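Short chain dehydrogenase (A0QTM2 homolog) (Mycobacterium thermoresistibile, PDB 3SC4) is probably an NAD(P)-dependent oxidoreductase of the short-chain dehydrogenase family, with its substrate not established. Local coordinates at residues P47-G51 / A203-L208. Numbering follows the deposited sequence.
Sequences PKLPG and AAVQNL
Ala203 opens the contact by setting its methyl against the ring of Pro50, with CB 4.1 Å from Pro50 CG. The ring rests on the start of the helix, its CG also near the backbone N of Ala204, and a small residue suits this place because the proline ring can come close to the helix backbone. Proline fits in turn, since its compact apolar ring has no N-H to satisfy. Ala204 continues the approach: Pro50 CD sits 3.8 Å from Ala204 CA, and Ala204 CB also meets Leu49 CD2 at 4.1 Å. Its methyl therefore touches both Pro50 CD and Leu49 CD2; the end of the Leu49 side chain comes back to the helix although its CB points away.

One turn later, Asn207 supplies the polar link. Its CB points toward the loop, and with CG anti to the carbonyl carbon (chi1 -80°) ND2 is brought up to Lys48 O, to which it donates at 2.9 Å. The N-H...O angle is 154°; the oxygen lies nearly in the amide plane, whereas the donor is tilted from the carbonyl plane. Asparagine suits the place because its short side chain carries an N-H to a loop carbonyl from the helix surface. ND2 also touches Pro50 CD at 3.6 Å, the two side chains crossing obliquely.

Leu208 completes the face with two methyls that serve two partners at once: CD1 approaches Leu49 CD2, while CD2 meets Lys48 CD at 4.0 Å. The leucine and lysine side chains cross at about a right angle; lysine suits this exposed site by offering an apolar stem. Outside the two segments, Leu49 also touches Arg19, whose NH1 is hydrogen-bonded to Gly51 O.

This surface contact joins the loop between strand 35-40 and helix 53-63 to the short helix 203-209 that follows strand 190-195, bringing together two connections from the C-terminal ends of parallel strands in the Rossmann fold of a short-chain dehydrogenase.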
ATOM      1  N   PRO B  47      -5.264 -26.606 -15.747  1.00 34.61           N
ATOM      2  CA  PRO B  47      -5.099 -27.139 -17.110  1.00 34.58           C
ATOM      3  C   PRO B  47      -4.015 -26.463 -17.970  1.00 33.52           C
ATOM      4  O   PRO B  47      -3.546 -27.064 -18.948  1.00 33.31           O
ATOM      5  CB  PRO B  47      -6.483 -26.955 -17.742  1.00 35.24           C
ATOM      6  CG  PRO B  47      -7.269 -26.069 -16.805  1.00 35.34           C
ATOM      7  CD  PRO B  47      -6.647 -26.170 -15.459  1.00 34.87           C
ATOM      8  N   LYS B  48      -3.632 -25.243 -17.615  1.00 32.05           N
ATOM      9  CA  LYS B  48      -2.717 -24.452 -18.430  1.00 31.64           C
ATOM     10  C   LYS B  48      -1.411 -24.045 -17.720  1.00 29.83           C
ATOM     11  O   LYS B  48      -0.369 -23.952 -18.349  1.00 29.02           O
ATOM     12  CB  LYS B  48      -3.460 -23.223 -18.957  1.00 32.11           C
ATOM     13  CG  LYS B  48      -4.483 -23.569 -20.029  1.00 34.96           C
ATOM     14  CD  LYS B  48      -5.182 -22.336 -20.590  1.00 38.38           C
ATOM     15  CE  LYS B  48      -5.787 -22.611 -21.984  1.00 41.63           C
ATOM     16  NZ  LYS B  48      -4.695 -23.021 -22.968  1.00 43.47           N
ATOM     17  N   LEU B  49      -1.469 -23.806 -16.423  1.00 28.76           N
ATOM     18  CA  LEU B  49      -0.276 -23.557 -15.613  1.00 28.22           C
ATOM     19  C   LEU B  49       0.361 -24.866 -15.086  1.00 28.36           C
ATOM     20  O   LEU B  49      -0.310 -25.664 -14.424  1.00 29.06           O
ATOM     21  CB  LEU B  49      -0.667 -22.683 -14.419  1.00 27.78           C
ATOM     22  CG  LEU B  49      -1.487 -21.443 -14.775  1.00 28.00           C
ATOM     23  CD1 LEU B  49      -1.763 -20.678 -13.520  1.00 26.38           C
ATOM     24  CD2 LEU B  49      -0.769 -20.556 -15.830  1.00 28.10           C
ATOM     25  N   PRO B  50       1.657 -25.084 -15.345  1.00 28.06           N
ATOM     26  CA  PRO B  50       2.264 -26.349 -14.926  1.00 28.65           C
ATOM     27  C   PRO B  50       2.425 -26.408 -13.429  1.00 28.72           C
ATOM     28  O   PRO B  50       2.491 -25.367 -12.799  1.00 27.74           O
ATOM     29  CB  PRO B  50       3.656 -26.281 -15.541  1.00 28.27           C
ATOM     30  CG  PRO B  50       3.971 -24.849 -15.541  1.00 27.54           C
ATOM     31  CD  PRO B  50       2.675 -24.147 -15.849  1.00 27.60           C
ATOM     32  N   GLY B  51       2.496 -27.612 -12.877  1.00 29.55           N
ATOM     33  CA  GLY B  51       2.892 -27.817 -11.503  1.00 29.60           C
ATOM     34  C   GLY B  51       1.774 -27.767 -10.487  1.00 30.08           C
ATOM     35  O   GLY B  51       0.721 -27.208 -10.738  1.00 29.87           O
ATOM     36  N   ALA B 203       7.818 -21.488 -17.720  1.00 23.14           N
ATOM     37  CA  ALA B 203       7.085 -22.496 -18.493  1.00 23.63           C
ATOM     38  C   ALA B 203       5.603 -22.073 -18.687  1.00 23.36           C
ATOM     39  O   ALA B 203       5.022 -22.281 -19.744  1.00 24.51           O
ATOM     40  CB  ALA B 203       7.179 -23.849 -17.819  1.00 23.12           C
ATOM     41  N   ALA B 204       4.997 -21.480 -17.674  1.00 22.28           N
ATOM     42  CA  ALA B 204       3.630 -21.005 -17.820  1.00 22.26           C
ATOM     43  C   ALA B 204       3.449 -20.119 -19.059  1.00 22.67           C
ATOM     44  O   ALA B 204       2.392 -20.168 -19.690  1.00 23.55           O
ATOM     45  CB  ALA B 204       3.208 -20.251 -16.604  1.00 21.44           C
ATOM     46  N   VAL B 205       4.448 -19.296 -19.394  1.00 22.10           N
ATOM     47  CA  VAL B 205       4.335 -18.409 -20.557  1.00 22.09           C
ATOM     48  C   VAL B 205       4.258 -19.239 -21.829  1.00 23.25           C
ATOM     49  O   VAL B 205       3.438 -18.975 -22.693  1.00 24.07           O
ATOM     50  CB  VAL B 205       5.524 -17.334 -20.662  1.00 21.72           C
ATOM     51  CG1 VAL B 205       5.489 -16.622 -21.969  1.00 19.41           C
ATOM     52  CG2 VAL B 205       5.443 -16.302 -19.561  1.00 20.35           C
ATOM     53  N   GLN B 206       5.114 -20.237 -21.950  1.00 24.34           N
ATOM     54  CA  GLN B 206       5.092 -21.103 -23.123  1.00 26.54           C
ATOM     55  C   GLN B 206       3.723 -21.777 -23.284  1.00 26.03           C
ATOM     56  O   GLN B 206       3.126 -21.789 -24.350  1.00 25.66           O
ATOM     57  CB  GLN B 206       6.169 -22.192 -23.016  1.00 28.04           C
ATOM     58  CG  GLN B 206       7.633 -21.724 -22.853  1.00 32.98           C
ATOM     59  CD  GLN B 206       8.138 -20.894 -24.032  1.00 39.64           C
ATOM     60  OE1 GLN B 206       8.390 -19.689 -23.895  1.00 44.76           O
ATOM     61  NE2 GLN B 206       8.278 -21.534 -25.196  1.00 44.42           N
ATOM     62  N   ASN B 207       3.243 -22.341 -22.195  1.00 25.77           N
ATOM     63  CA  ASN B 207       1.969 -23.018 -22.192  1.00 26.72           C
ATOM     64  C   ASN B 207       0.850 -22.120 -22.728  1.00 27.81           C
ATOM     65  O   ASN B 207       0.085 -22.537 -23.597  1.00 28.81           O
ATOM     66  CB  ASN B 207       1.642 -23.488 -20.767  1.00 26.26           C
ATOM     67  CG  ASN B 207       2.365 -24.785 -20.376  1.00 25.55           C
ATOM     68  OD1 ASN B 207       3.224 -25.277 -21.104  1.00 25.10           O
ATOM     69  ND2 ASN B 207       2.009 -25.335 -19.210  1.00 22.41           N
ATOM     70  N   LEU B 208       0.768 -20.889 -22.216  1.00 27.75           N
ATOM     71  CA  LEU B 208      -0.272 -19.952 -22.619  1.00 28.70           C
ATOM     72  C   LEU B 208      -0.087 -19.405 -24.029  1.00 30.43           C
ATOM     73  O   LEU B 208      -1.071 -19.156 -24.716  1.00 30.86           O
ATOM     74  CB  LEU B 208      -0.366 -18.806 -21.615  1.00 27.93           C
ATOM     75  CG  LEU B 208      -0.944 -19.223 -20.259  1.00 28.14           C
ATOM     76  CD1 LEU B 208      -0.669 -18.124 -19.270  1.00 30.31           C
ATOM     77  CD2 LEU B 208      -2.422 -19.488 -20.309  1.00 27.02           C
TER